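Local coordinates for protein 4-hydroxy-tetrahydrodipicolinate synthase (Methylacidiphilum fumariolicum SolV, PDB 6T3T) that probably catalyses the condensation of aspartate beta-semialdehyde with pyruvate to 4-hydroxy-tetrahydrodipicolinate, a step of lysine biosynthesis through diaminopimelate, at residues Ile32-Asp37 against Leu210-Val215; Leu128-Tyr133 against Asn155-Gly160; Thr147-Val152 against Val175-Gly180; Gln235-Leu240 against Glu291-Val296. One frame throughout, in Å; residues are numbered along the deposited sequence.

In the fold
The four contacts sample different layers of one eight-stranded parallel barrel and its helices. Interaction 2 joins two neighbouring barrel strands through backbone hydrogen bonds; most of its touching residues are buried and none is exposed, and it ends at the predicted active-site Tyr133. Interaction 3 lies just outside it, on the helices before and after strand 158-163; Leu151 and Val152 pack on Ile158. Its chemistry is apolar, around one leucine. Interaction 1 joins the loop after helix 21-32 to the start of helix 212-223, proline against isoleucine inside and arginine against asparagine further out; like interaction 3 it includes exposed residues. Interaction 4 adjoins it through Phe211 and joins two C-terminal helices by buried leucines and a water bridge.

Interaction 1. Residues Ile32-Asp37 against Leu210-Val215; sequences IENRID and LFPRPV
Asn34 and Pro212 meet at the first turn of helix 212-223, where CB of Asn34 lies 3.6 Å from CG of the proline ring. The asparagine CG stands anti to the carbonyl carbon (chi1 -80°). Its side chain and that of Arg213 cross at about a right angle, amide and guanidinium planes 83° apart. Asn34 OD1 accepts a hydrogen bond from Arg213 NH2 at 3.2 Å, moderately bent at 149°, with the donor above the carbonyl plane. Asn34 OD1 also lies 3.1 Å from Arg213 CG, with CD close by, so that the aliphatic part of the arginine runs past the oxygen before NH2 reaches it. The other end of the amide is tied down as well, since Asn34 ND2 donates to the carbonyl of His30, in the last turn of helix 21-32 just before this segment.

Over one face of the Arg213 guanidinium, toward its rim, lies CG of Arg35. The two guanidinium planes are steeply inclined, and Arg35 NE stays 5.3 Å from Arg213 NH1, so the like charges are near but not in contact. On the buried side, Ile36 turns its CD1 to within 3.6 Å of Pro212 CB, while its side chain also packs on Thr6 and Thr8 of strand 5-9. The loop between helix 21-32 and strand 38-40 thus meets the N-terminus of the helix that follows the eighth strand, the closing seam of a TIM barrel.

Interaction 2. Residues Leu128-Tyr133 against Asn155-Gly160; sequences LPILLY and NKNIVG. With SO4 (sulfate ion), chain E.
Ile130 N donates to Asn157 O at 2.7 Å, Val159 N to Ile130 O at 3.0 Å and Leu132 N to Gly160 O at 3.0 Å, the parallel pairing of the fifth and sixth strands of the TIM barrel. At its entrance Asn157 ND2 gives a 3.2 Å bond to Leu128 O, which lies close to the amide plane; ND2 also donates to the carbonyl of Ala123 in helix 112-125. The Asn157 CG sits between backbone N and carbonyl carbon (chi1 54°), bringing the amide alongside Ile130.

Further along, the predicted proton donor/acceptor Tyr133 turns its ring edge to a sulfate, probably from the crystallisation liquor, that is hydrogen-bonded by Thr44 and Thr45, and packs on Tyr107 of a second subunit. A phenylalanine here would lack the hydroxyl and would probably leave the predicted proton transfer without its donor and acceptor.

On the side facing helices 112-125 and 145-154, Leu132 CG rests 3.8 Å from Ile158 CG2. At the other end of the pairing, Pro129 CB meets Val159 CG2 at 3.9 Å.

Interaction 3. Residues Thr147-Val152 against Val175-Gly180; sequences TVKRLV and VEALPG
Lys149 and Leu178 mark the closest backbone approach, their CA atoms 6.0 Å apart, where helix 145-154 passes the residue at which the chain leaves helix 168-177; no hydrogen bond links the two segments. Leu178 carries the contact. Its CG stands anti to the carbonyl carbon (chi1 -86°). Both of its methyls touch Val148 CG1, CD2 at 3.6 Å and CD1 at 4.1 Å, and the leucine crosses Val148 at about a right angle. From there Leu178 CD2 reaches on to Val152, one helical turn further, at 3.6 Å from its CG2, while Leu178 CD1 comes within 4.1 Å of Lys149 CA.

Around this apolar centre the lysine contributes its aliphatic chain: Lys149 CD comes 3.5 Å from Ala177 O and 4.1 Å from Ala177 CB, an approach of methylenes to the end of the neighbouring helix. Pro179 adds a looser contact, its CD 4.5 Å from Val152 CG1.

The pair belongs to the outer layer of the TIM barrel, two consecutive helices with strand 158-163 between them in the chain. Val148 and Val152 also pack on Phe182, and beneath them lie Ile161 and Ile158 of that strand, while Leu151 faces helix 112-125.

Interaction 4. Residues Gln235-Leu240 against Glu291-Val296; sequences QTLYPL and EKLAKV
Thr236 OG1 stands anti to the carbonyl carbon, beside the backbone N (chi1 -61°), which leaves CG2 anti to the backbone N and facing the other helix, where the methyl lies 3.8 Å from Lys292 CB and 3.9 Å from Leu293 CD2. The hydroxyl hydrogen-bonds to the carbonyl of Gln232 in the preceding turn. Thr236 OG1 still comes within 3.9 Å of Val296 CG2, the two side chains meeting tip to tip. Val296 CG1 is anti to the carbonyl carbon (chi1 -67°), leaving CG2 between the backbone N and the carbonyl carbon.

Helices 227-243 and 276-295 run nearly antiparallel here, at 166°, and the axes of the two segments approach to 9.7 Å. Both come after the last barrel strand, in the C-terminal helical region that DapA-family enzymes carry beyond the TIM barrel.

Deeper in, Leu237 crosses Leu293 at about a right angle, with CD2 of Leu237 3.9 Å from CD1 of Leu293. Leu293 also packs on Phe211 and Leu233, and an alanine here would probably open a gap among Thr236, Leu237 and Phe211 by removing both methyl branches. Toward the outside, the extended chain of Lys292 carries NZ to a water, which accepts from it at 3.0 Å and donates to Gln235 O at 2.7 Å. Lys292 and Pro239 pack on Glu176 of a third subunit, and Tyr238 OH is hydrogen-bonded to Asp169 of the same neighbouring chain.

Interaction 1. Residues Ile32-Asp37 against Leu210-Val215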
loop_
_atom_site.group_PDB
_atom_site.type_symbol
_atom_site.label_atom_id
_atom_site.label_comp_id
_atom_site.label_asym_id
_atom_site.label_seq_id
_atom_site.Cartn_x
_atom_site.Cartn_y
_atom_site.Cartn_z
ATOM N N ILE A 32 36.570 -13.047 7.104
ATOM C CA ILE A 32 37.194 -14.339 6.797
ATOM C C ILE A 32 37.427 -15.151 8.067
ATOM O O ILE A 32 37.381 -16.386 8.052
ATOM C CB ILE A 32 38.522 -14.113 6.047
ATOM C CG1 ILE A 32 38.269 -13.511 4.670
ATOM C CG2 ILE A 32 39.347 -15.417 5.976
ATOM C CD1 ILE A 32 39.507 -12.889 4.058
ATOM N N GLU A 33 37.747 -14.472 9.169
ATOM C CA GLU A 33 38.049 -15.138 10.437
ATOM C C GLU A 33 36.809 -15.634 11.150
ATOM O O GLU A 33 36.930 -16.280 12.195
ATOM C CB GLU A 33 38.783 -14.174 11.394
ATOM C CG GLU A 33 40.247 -13.875 11.061
ATOM C CD GLU A 33 40.708 -12.590 11.766
ATOM O OE1 GLU A 33 39.876 -12.008 12.516
ATOM O OE2 GLU A 33 41.862 -12.138 11.544
ATOM N N ASN A 34 35.626 -15.319 10.639
ATOM C CA ASN A 34 34.414 -15.579 11.381
ATOM C C ASN A 34 33.381 -16.298 10.545
ATOM O O ASN A 34 32.181 -16.037 10.651
ATOM C CB ASN A 34 33.894 -14.270 11.963
ATOM C CG ASN A 34 34.645 -13.893 13.216
ATOM O OD1 ASN A 34 34.565 -14.599 14.220
ATOM N ND2 ASN A 34 35.424 -12.839 13.153
ATOM N N ARG A 35 33.840 -17.234 9.715
ATOM C CA ARG A 35 32.994 -18.247 9.084
ATOM C C ARG A 35 32.003 -17.648 8.083
ATOM O O ARG A 35 30.881 -18.133 7.934
ATOM C CB ARG A 35 32.291 -19.095 10.152
ATOM C CG ARG A 35 33.315 -19.658 11.167
ATOM C CD ARG A 35 32.799 -20.874 11.912
ATOM N NE ARG A 35 32.343 -21.923 11.006
ATOM C CZ ARG A 35 31.745 -23.046 11.401
ATOM N NH1 ARG A 35 31.536 -23.281 12.698
ATOM N NH2 ARG A 35 31.355 -23.934 10.495
ATOM N N ILE A 36 32.402 -16.588 7.404
ATOM C CA ILE A 36 31.597 -15.985 6.361
ATOM C C ILE A 36 31.919 -16.666 5.031
ATOM O O ILE A 36 33.092 -16.914 4.700
ATOM C CB ILE A 36 31.845 -14.472 6.335
ATOM C CG1 ILE A 36 31.454 -13.933 7.712
ATOM C CG2 ILE A 36 31.117 -13.797 5.190
ATOM C CD1 ILE A 36 29.933 -13.814 7.889
ATOM N N ASP A 37 30.877 -17.003 4.276
ATOM C CA ASP A 37 31.095 -17.753 3.049
ATOM C C ASP A 37 31.525 -16.878 1.888
ATOM O O ASP A 37 32.157 -17.392 0.954
ATOM C CB ASP A 37 29.841 -18.534 2.682
ATOM C CG ASP A 37 29.515 -19.569 3.731
ATOM O OD1 ASP A 37 30.305 -20.524 3.850
ATOM O OD2 ASP A 37 28.550 -19.370 4.503
ATOM N N LEU A 210 28.832 -6.449 11.423
ATOM C CA LEU A 210 29.090 -6.223 12.828
ATOM C C LEU A 210 29.314 -7.517 13.579
ATOM O O LEU A 210 30.264 -7.613 14.365
ATOM C CB LEU A 210 27.914 -5.477 13.459
ATOM C CG LEU A 210 27.692 -4.011 13.075
ATOM C CD1 LEU A 210 26.284 -3.600 13.501
ATOM C CD2 LEU A 210 28.766 -3.068 13.712
ATOM N N PHE A 211 28.476 -8.522 13.312
ATOM C CA PHE A 211 28.472 -9.787 14.049
ATOM C C PHE A 211 28.514 -10.936 13.049
ATOM O O PHE A 211 27.536 -11.680 12.894
ATOM C CB PHE A 211 27.255 -9.878 14.972
ATOM C CG PHE A 211 27.198 -8.780 15.993
ATOM C CD1 PHE A 211 28.033 -8.807 17.101
ATOM C CD2 PHE A 211 26.327 -7.705 15.831
ATOM C CE1 PHE A 211 27.998 -7.787 18.057
ATOM C CE2 PHE A 211 26.293 -6.654 16.774
ATOM C CZ PHE A 211 27.133 -6.710 17.903
ATOM N N PRO A 212 29.648 -11.109 12.357
ATOM C CA PRO A 212 29.742 -12.180 11.343
ATOM C C PRO A 212 29.540 -13.583 11.898
ATOM O O PRO A 212 28.784 -14.366 11.325
ATOM C CB PRO A 212 31.166 -11.991 10.772
ATOM C CG PRO A 212 31.915 -11.278 11.833
ATOM C CD PRO A 212 30.902 -10.337 12.464
ATOM N N ARG A 213 30.185 -13.936 13.003
ATOM C CA ARG A 213 30.008 -15.295 13.516
ATOM C C ARG A 213 28.587 -15.593 13.970
ATOM O O ARG A 213 28.071 -16.666 13.614
ATOM C CB ARG A 213 30.969 -15.580 14.667
ATOM C CG ARG A 213 32.144 -16.450 14.346
ATOM C CD ARG A 213 32.835 -16.924 15.620
ATOM N NE ARG A 213 33.326 -18.273 15.471
ATOM C CZ ARG A 213 34.595 -18.554 15.205
ATOM N NH1 ARG A 213 34.980 -19.801 15.067
ATOM N NH2 ARG A 213 35.477 -17.575 15.082
ATOM N N PRO A 214 27.922 -14.749 14.779
ATOM C CA PRO A 214 26.531 -15.063 15.159
ATOM C C PRO A 214 25.554 -15.127 13.985
ATOM O O PRO A 214 24.664 -15.985 13.973
ATOM C CB PRO A 214 26.197 -13.934 16.144
ATOM C CG PRO A 214 27.513 -13.546 16.717
ATOM C CD PRO A 214 28.408 -13.564 15.505
ATOM N N VAL A 215 25.653 -14.205 13.025
ATOM C CA VAL A 215 24.731 -14.213 11.888
ATOM C C VAL A 215 24.928 -15.470 11.052
ATOM O O VAL A 215 23.960 -16.108 10.624
ATOM C CB VAL A 215 24.910 -12.943 11.034
ATOM C CG1 VAL A 215 24.213 -13.092 9.700
ATOM C CG2 VAL A 215 24.360 -11.728 11.774
#

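Interaction 2. Residues Leu128-Tyr133 against Asn155-Gly160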
loop_
_atom_site.group_PDB
_atom_site.type_symbol
_atom_site.label_atom_id
_atom_site.label_comp_id
_atom_site.label_asym_id
_atom_site.label_seq_id
_atom_site.Cartn_x
_atom_site.Cartn_y
_atom_site.Cartn_z
ATOM N N LEU A 128 30.161 -15.652 -15.907
ATOM C CA LEU A 128 30.055 -15.637 -14.453
ATOM C C LEU A 128 28.682 -16.141 -13.992
ATOM O O LEU A 128 27.662 -15.890 -14.656
ATOM C CB LEU A 128 30.288 -14.221 -13.924
ATOM C CG LEU A 128 31.731 -13.715 -13.989
ATOM C CD1 LEU A 128 31.791 -12.292 -13.469
ATOM C CD2 LEU A 128 32.653 -14.620 -13.194
ATOM N N PRO A 129 28.619 -16.849 -12.868
ATOM C CA PRO A 129 27.320 -17.073 -12.216
ATOM C C PRO A 129 26.718 -15.744 -11.793
ATOM O O PRO A 129 27.435 -14.808 -11.437
ATOM C CB PRO A 129 27.670 -17.936 -10.996
ATOM C CG PRO A 129 29.012 -18.546 -11.339
ATOM C CD PRO A 129 29.722 -17.484 -12.121
ATOM N N ILE A 130 25.380 -15.683 -11.796
ATOM C CA ILE A 130 24.637 -14.457 -11.524
ATOM C C ILE A 130 23.632 -14.691 -10.401
ATOM O O ILE A 130 22.931 -15.706 -10.393
ATOM C CB ILE A 130 23.915 -13.963 -12.783
ATOM C CG1 ILE A 130 24.917 -13.200 -13.668
ATOM C CG2 ILE A 130 22.721 -13.087 -12.412
ATOM C CD1 ILE A 130 24.562 -13.217 -15.104
ATOM N N LEU A 131 23.592 -13.777 -9.437
ATOM C CA LEU A 131 22.500 -13.699 -8.468
ATOM C C LEU A 131 21.620 -12.511 -8.842
ATOM O O LEU A 131 22.120 -11.390 -8.979
ATOM C CB LEU A 131 23.033 -13.553 -7.038
ATOM C CG LEU A 131 23.824 -14.694 -6.380
ATOM C CD1 LEU A 131 24.510 -14.173 -5.122
ATOM C CD2 LEU A 131 22.924 -15.880 -6.000
ATOM N N LEU A 132 20.333 -12.763 -9.053
ATOM C CA LEU A 132 19.362 -11.692 -9.200
ATOM C C LEU A 132 19.147 -11.027 -7.850
ATOM O O LEU A 132 19.464 -11.587 -6.797
ATOM C CB LEU A 132 18.019 -12.228 -9.719
ATOM C CG LEU A 132 17.993 -12.979 -11.061
ATOM C CD1 LEU A 132 16.574 -13.433 -11.415
ATOM C CD2 LEU A 132 18.616 -12.122 -12.203
ATOM N N TYR A 133 18.592 -9.818 -7.872
ATOM C CA TYR A 133 18.367 -9.113 -6.620
ATOM C C TYR A 133 17.047 -8.355 -6.720
ATOM O O TYR A 133 16.951 -7.354 -7.427
ATOM C CB TYR A 133 19.553 -8.213 -6.307
ATOM C CG TYR A 133 19.485 -7.334 -5.079
ATOM C CD1 TYR A 133 18.562 -7.548 -4.066
ATOM C CD2 TYR A 133 20.387 -6.295 -4.935
ATOM C CE1 TYR A 133 18.518 -6.724 -2.959
ATOM C CE2 TYR A 133 20.369 -5.476 -3.835
ATOM C CZ TYR A 133 19.440 -5.683 -2.853
ATOM O OH TYR A 133 19.457 -4.831 -1.782
ATOM N N ASN A 155 18.777 -19.067 -19.113
ATOM C CA ASN A 155 20.109 -18.563 -18.791
ATOM C C ASN A 155 20.637 -19.456 -17.674
ATOM O O ASN A 155 20.309 -19.245 -16.504
ATOM C CB ASN A 155 20.072 -17.105 -18.349
ATOM C CG ASN A 155 19.434 -16.187 -19.374
ATOM O OD1 ASN A 155 20.065 -15.803 -20.371
ATOM N ND2 ASN A 155 18.181 -15.815 -19.134
ATOM N N LYS A 156 21.433 -20.451 -18.039
ATOM C CA LYS A 156 21.949 -21.418 -17.092
ATOM C C LYS A 156 22.906 -20.813 -16.063
ATOM O O LYS A 156 23.168 -21.451 -15.035
ATOM C CB LYS A 156 22.556 -22.576 -17.894
ATOM C CG LYS A 156 23.635 -23.356 -17.236
ATOM C CD LYS A 156 24.593 -23.845 -18.306
ATOM C CE LYS A 156 25.786 -22.940 -18.396
ATOM N NZ LYS A 156 26.694 -23.438 -19.451
ATOM N N ASN A 157 23.479 -19.635 -16.319
ATOM C CA ASN A 157 24.339 -18.992 -15.328
ATOM C C ASN A 157 23.581 -18.098 -14.322
ATOM O O ASN A 157 24.212 -17.475 -13.454
ATOM C CB ASN A 157 25.448 -18.172 -15.996
ATOM C CG ASN A 157 24.910 -17.160 -16.991
ATOM O OD1 ASN A 157 23.886 -17.382 -17.633
ATOM N ND2 ASN A 157 25.591 -16.045 -17.103
ATOM N N ILE A 158 22.257 -18.043 -14.370
ATOM C CA ILE A 158 21.484 -17.393 -13.312
ATOM C C ILE A 158 21.161 -18.454 -12.253
ATOM O O ILE A 158 20.256 -19.267 -12.435
ATOM C CB ILE A 158 20.212 -16.736 -13.869
ATOM C CG1 ILE A 158 20.605 -15.683 -14.930
ATOM C CG2 ILE A 158 19.357 -16.159 -12.719
ATOM C CD1 ILE A 158 19.434 -14.991 -15.574
ATOM N N VAL A 159 21.849 -18.394 -11.110
ATOM C CA VAL A 159 21.932 -19.499 -10.164
ATOM C C VAL A 159 21.189 -19.222 -8.866
ATOM O O VAL A 159 21.157 -20.096 -7.997
ATOM C CB VAL A 159 23.398 -19.865 -9.853
ATOM C CG1 VAL A 159 24.080 -20.478 -11.082
ATOM C CG2 VAL A 159 24.184 -18.644 -9.381
ATOM N N GLY A 160 20.641 -18.027 -8.675
ATOM C CA GLY A 160 19.941 -17.747 -7.437
ATOM C C GLY A 160 19.436 -16.321 -7.425
ATOM O O GLY A 160 19.573 -15.584 -8.402
HETATM S S SO4 E . 23.178 -4.741 -0.887
HETATM O O1 SO4 E . 24.263 -4.009 -0.226
HETATM O O2 SO4 E . 23.645 -5.959 -1.535
HETATM O O3 SO4 E . 22.639 -3.934 -1.976
HETATM O O4 SO4 E . 22.189 -5.072 0.128
#

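Interaction 3. Residues Thr147-Val152 against Val175-Gly180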
loop_
_atom_site.group_PDB
_atom_site.type_symbol
_atom_site.label_atom_id
_atom_site.label_comp_id
_atom_site.label_asym_id
_atom_site.label_seq_id
_atom_site.Cartn_x
_atom_site.Cartn_y
_atom_site.Cartn_z
ATOM N N THR A 147 8.844 -14.494 -14.108
ATOM C CA THR A 147 10.010 -13.898 -14.761
ATOM C C THR A 147 11.293 -14.562 -14.296
ATOM O O THR A 147 12.162 -14.867 -15.116
ATOM C CB THR A 147 10.082 -12.391 -14.490
ATOM O OG1 THR A 147 8.928 -11.754 -15.042
ATOM C CG2 THR A 147 11.354 -11.753 -15.114
ATOM N N VAL A 148 11.435 -14.784 -12.986
ATOM C CA VAL A 148 12.569 -15.560 -12.474
ATOM C C VAL A 148 12.612 -16.946 -13.121
ATOM O O VAL A 148 13.680 -17.432 -13.517
ATOM C CB VAL A 148 12.509 -15.665 -10.934
ATOM C CG1 VAL A 148 13.639 -16.500 -10.435
ATOM C CG2 VAL A 148 12.554 -14.289 -10.274
ATOM N N LYS A 149 11.456 -17.606 -13.241
ATOM C CA LYS A 149 11.441 -18.957 -13.795
ATOM C C LYS A 149 11.907 -18.962 -15.247
ATOM O O LYS A 149 12.773 -19.760 -15.625
ATOM C CB LYS A 149 10.040 -19.564 -13.690
ATOM C CG LYS A 149 9.992 -21.044 -14.099
ATOM C CD LYS A 149 8.597 -21.653 -13.882
ATOM C CE LYS A 149 7.784 -21.680 -15.154
ATOM N NZ LYS A 149 6.648 -22.653 -15.064
ATOM N N ARG A 150 11.385 -18.033 -16.061
ATOM C CA ARG A 150 11.793 -17.945 -17.468
ATOM C C ARG A 150 13.275 -17.623 -17.593
ATOM O O ARG A 150 13.976 -18.174 -18.452
ATOM C CB ARG A 150 10.984 -16.862 -18.204
ATOM C CG ARG A 150 9.504 -17.169 -18.451
ATOM C CD ARG A 150 8.714 -15.910 -18.907
ATOM N NE ARG A 150 9.253 -15.363 -20.161
ATOM C CZ ARG A 150 9.108 -14.105 -20.580
ATOM N NH1 ARG A 150 8.433 -13.213 -19.848
ATOM N NH2 ARG A 150 9.652 -13.737 -21.741
ATOM N N LEU A 151 13.760 -16.709 -16.756
ATOM C CA LEU A 151 15.170 -16.336 -16.795
ATOM C C LEU A 151 16.062 -17.552 -16.543
ATOM O O LEU A 151 17.131 -17.682 -17.143
ATOM C CB LEU A 151 15.448 -15.208 -15.787
ATOM C CG LEU A 151 15.042 -13.771 -16.187
ATOM C CD1 LEU A 151 15.240 -12.754 -15.049
ATOM C CD2 LEU A 151 15.771 -13.280 -17.482
ATOM N N VAL A 152 15.656 -18.434 -15.632
ATOM C CA VAL A 152 16.473 -19.595 -15.309
ATOM C C VAL A 152 16.365 -20.658 -16.394
ATOM O O VAL A 152 17.355 -21.326 -16.715
ATOM C CB VAL A 152 16.089 -20.121 -13.921
ATOM C CG1 VAL A 152 16.793 -21.461 -13.613
ATOM C CG2 VAL A 152 16.435 -19.059 -12.895
ATOM N N VAL A 175 10.243 -21.433 -4.561
ATOM C CA VAL A 175 10.571 -22.855 -4.442
ATOM C C VAL A 175 9.577 -23.708 -5.245
ATOM O O VAL A 175 9.979 -24.665 -5.917
ATOM C CB VAL A 175 10.686 -23.282 -2.964
ATOM C CG1 VAL A 175 11.817 -22.534 -2.287
ATOM C CG2 VAL A 175 9.452 -22.987 -2.226
ATOM N N GLU A 176 8.285 -23.342 -5.261
ATOM C CA GLU A 176 7.354 -24.042 -6.152
ATOM C C GLU A 176 7.834 -24.005 -7.596
ATOM O O GLU A 176 7.752 -25.006 -8.310
ATOM C CB GLU A 176 5.967 -23.390 -6.153
ATOM C CG GLU A 176 4.839 -24.076 -5.430
ATOM C CD GLU A 176 4.652 -25.541 -5.783
ATOM O OE1 GLU A 176 4.223 -25.901 -6.904
ATOM O OE2 GLU A 176 4.900 -26.347 -4.876
ATOM N N ALA A 177 8.322 -22.847 -8.052
ATOM C CA ALA A 177 8.518 -22.652 -9.480
ATOM C C ALA A 177 9.904 -23.030 -9.976
ATOM O O ALA A 177 10.058 -23.284 -11.174
ATOM C CB ALA A 177 8.221 -21.200 -9.866
ATOM N N LEU A 178 10.904 -23.098 -9.115
ATOM C CA LEU A 178 12.270 -23.213 -9.593
ATOM C C LEU A 178 12.908 -24.514 -9.132
ATOM O O LEU A 178 12.406 -25.167 -8.212
ATOM C CB LEU A 178 13.087 -22.005 -9.118
ATOM C CG LEU A 178 12.860 -20.910 -10.177
ATOM C CD1 LEU A 178 11.663 -20.008 -9.890
ATOM C CD2 LEU A 178 14.093 -20.089 -10.425
ATOM N N PRO A 179 13.958 -24.977 -9.820
ATOM C CA PRO A 179 14.603 -26.237 -9.422
ATOM C C PRO A 179 15.285 -26.094 -8.071
ATOM O O PRO A 179 15.532 -24.992 -7.572
ATOM C CB PRO A 179 15.635 -26.498 -10.524
ATOM C CG PRO A 179 15.273 -25.544 -11.649
ATOM C CD PRO A 179 14.637 -24.362 -10.974
ATOM N N GLY A 180 15.661 -27.240 -7.507
ATOM C CA GLY A 180 16.333 -27.218 -6.221
ATOM C C GLY A 180 17.719 -26.604 -6.259
ATOM O O GLY A 180 18.193 -26.072 -5.247
#

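Interaction 4. Residues Gln235-Leu240 against Glu291-Val296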
loop_
_atom_site.group_PDB
_atom_site.type_symbol
_atom_site.label_atom_id
_atom_site.label_comp_id
_atom_site.label_asym_id
_atom_site.label_seq_id
_atom_site.Cartn_x
_atom_site.Cartn_y
_atom_site.Cartn_z
ATOM N N GLN A 235 16.133 -14.410 17.987
ATOM C CA GLN A 235 15.490 -13.495 18.936
ATOM C C GLN A 235 16.531 -12.640 19.647
ATOM O O GLN A 235 16.282 -11.457 19.940
ATOM C CB GLN A 235 14.637 -14.273 19.966
ATOM C CG GLN A 235 13.413 -15.046 19.396
ATOM C CD GLN A 235 12.802 -16.119 20.343
ATOM O OE1 GLN A 235 13.294 -16.369 21.436
ATOM N NE2 GLN A 235 11.718 -16.748 19.894
ATOM N N THR A 236 17.712 -13.209 19.891
ATOM C CA THR A 236 18.812 -12.446 20.466
ATOM C C THR A 236 19.206 -11.299 19.550
ATOM O O THR A 236 19.483 -10.190 20.020
ATOM C CB THR A 236 20.027 -13.347 20.706
ATOM O OG1 THR A 236 19.690 -14.397 21.619
ATOM C CG2 THR A 236 21.186 -12.536 21.275
ATOM N N LEU A 237 19.267 -11.557 18.238
ATOM C CA LEU A 237 19.708 -10.535 17.304
ATOM C C LEU A 237 18.584 -9.645 16.792
ATOM O O LEU A 237 18.880 -8.577 16.247
ATOM C CB LEU A 237 20.387 -11.182 16.096
ATOM C CG LEU A 237 21.784 -11.739 16.368
ATOM C CD1 LEU A 237 22.124 -12.687 15.244
ATOM C CD2 LEU A 237 22.799 -10.628 16.457
ATOM N N TYR A 238 17.316 -10.045 16.961
ATOM C CA TYR A 238 16.212 -9.362 16.278
ATOM C C TYR A 238 16.159 -7.850 16.503
ATOM O O TYR A 238 15.943 -7.113 15.522
ATOM C CB TYR A 238 14.859 -10.001 16.652
ATOM C CG TYR A 238 13.774 -9.281 15.901
ATOM C CD1 TYR A 238 13.640 -9.444 14.524
ATOM C CD2 TYR A 238 12.967 -8.348 16.528
ATOM C CE1 TYR A 238 12.696 -8.746 13.815
ATOM C CE2 TYR A 238 12.009 -7.645 15.826
ATOM C CZ TYR A 238 11.880 -7.848 14.474
ATOM O OH TYR A 238 10.939 -7.132 13.776
ATOM N N PRO A 239 16.298 -7.320 17.724
ATOM C CA PRO A 239 16.277 -5.854 17.867
ATOM C C PRO A 239 17.402 -5.160 17.118
ATOM O O PRO A 239 17.192 -4.061 16.577
ATOM C CB PRO A 239 16.380 -5.653 19.381
ATOM C CG PRO A 239 15.696 -6.905 19.939
ATOM C CD PRO A 239 16.238 -7.985 19.045
ATOM N N LEU A 240 18.577 -5.779 17.031
ATOM C CA LEU A 240 19.616 -5.228 16.163
ATOM C C LEU A 240 19.177 -5.257 14.696
ATOM O O LEU A 240 19.323 -4.261 13.981
ATOM C CB LEU A 240 20.943 -5.974 16.355
ATOM C CG LEU A 240 22.050 -5.385 15.442
ATOM C CD1 LEU A 240 22.544 -4.041 15.937
ATOM C CD2 LEU A 240 23.207 -6.349 15.269
ATOM N N GLU A 291 25.997 -7.927 24.966
ATOM C CA GLU A 291 25.858 -8.691 26.197
ATOM C C GLU A 291 24.939 -9.895 25.996
ATOM O O GLU A 291 25.242 -10.991 26.480
ATOM C CB GLU A 291 25.400 -7.800 27.353
ATOM C CG GLU A 291 24.954 -8.639 28.527
ATOM C CD GLU A 291 26.095 -9.513 29.106
ATOM O OE1 GLU A 291 25.878 -10.114 30.186
ATOM O OE2 GLU A 291 27.220 -9.574 28.521
ATOM N N LYS A 292 23.833 -9.734 25.262
ATOM C CA LYS A 292 22.940 -10.878 25.059
ATOM C C LYS A 292 23.626 -11.985 24.251
ATOM O O LYS A 292 23.465 -13.175 24.554
ATOM C CB LYS A 292 21.663 -10.435 24.357
ATOM C CG LYS A 292 20.735 -9.486 25.154
ATOM C CD LYS A 292 19.640 -8.998 24.213
ATOM C CE LYS A 292 18.478 -8.304 24.948
ATOM N NZ LYS A 292 17.346 -7.961 24.005
ATOM N N LEU A 293 24.393 -11.615 23.219
ATOM C CA LEU A 293 25.150 -12.593 22.447
ATOM C C LEU A 293 26.158 -13.342 23.322
ATOM O O LEU A 293 26.384 -14.548 23.133
ATOM C CB LEU A 293 25.875 -11.895 21.296
ATOM C CG LEU A 293 24.992 -11.592 20.090
ATOM C CD1 LEU A 293 25.719 -10.726 19.100
ATOM C CD2 LEU A 293 24.568 -12.914 19.445
ATOM N N ALA A 294 26.779 -12.641 24.282
ATOM C CA ALA A 294 27.733 -13.298 25.168
ATOM C C ALA A 294 27.041 -14.365 26.014
ATOM O O ALA A 294 27.619 -15.422 26.269
ATOM C CB ALA A 294 28.439 -12.267 26.049
ATOM N N LYS A 295 25.773 -14.155 26.359
ATOM C CA LYS A 295 25.050 -15.107 27.186
ATOM C C LYS A 295 24.593 -16.328 26.400
ATOM O O LYS A 295 24.234 -17.339 27.017
ATOM C CB LYS A 295 23.831 -14.438 27.826
ATOM C CG LYS A 295 24.212 -13.358 28.843
ATOM C CD LYS A 295 23.043 -12.439 29.189
ATOM C CE LYS A 295 21.914 -13.150 29.908
ATOM N NZ LYS A 295 21.053 -12.175 30.640
ATOM N N VAL A 296 24.581 -16.263 25.067
ATOM C CA VAL A 296 24.241 -17.440 24.267
ATOM C C VAL A 296 25.442 -17.812 23.412
ATOM O O VAL A 296 25.286 -18.316 22.295
ATOM C CB VAL A 296 22.973 -17.249 23.406
ATOM C CG1 VAL A 296 21.735 -17.120 24.304
ATOM C CG2 VAL A 296 23.096 -16.059 22.463
HETATM O O HOH W 1 16.059 -10.086 22.247
#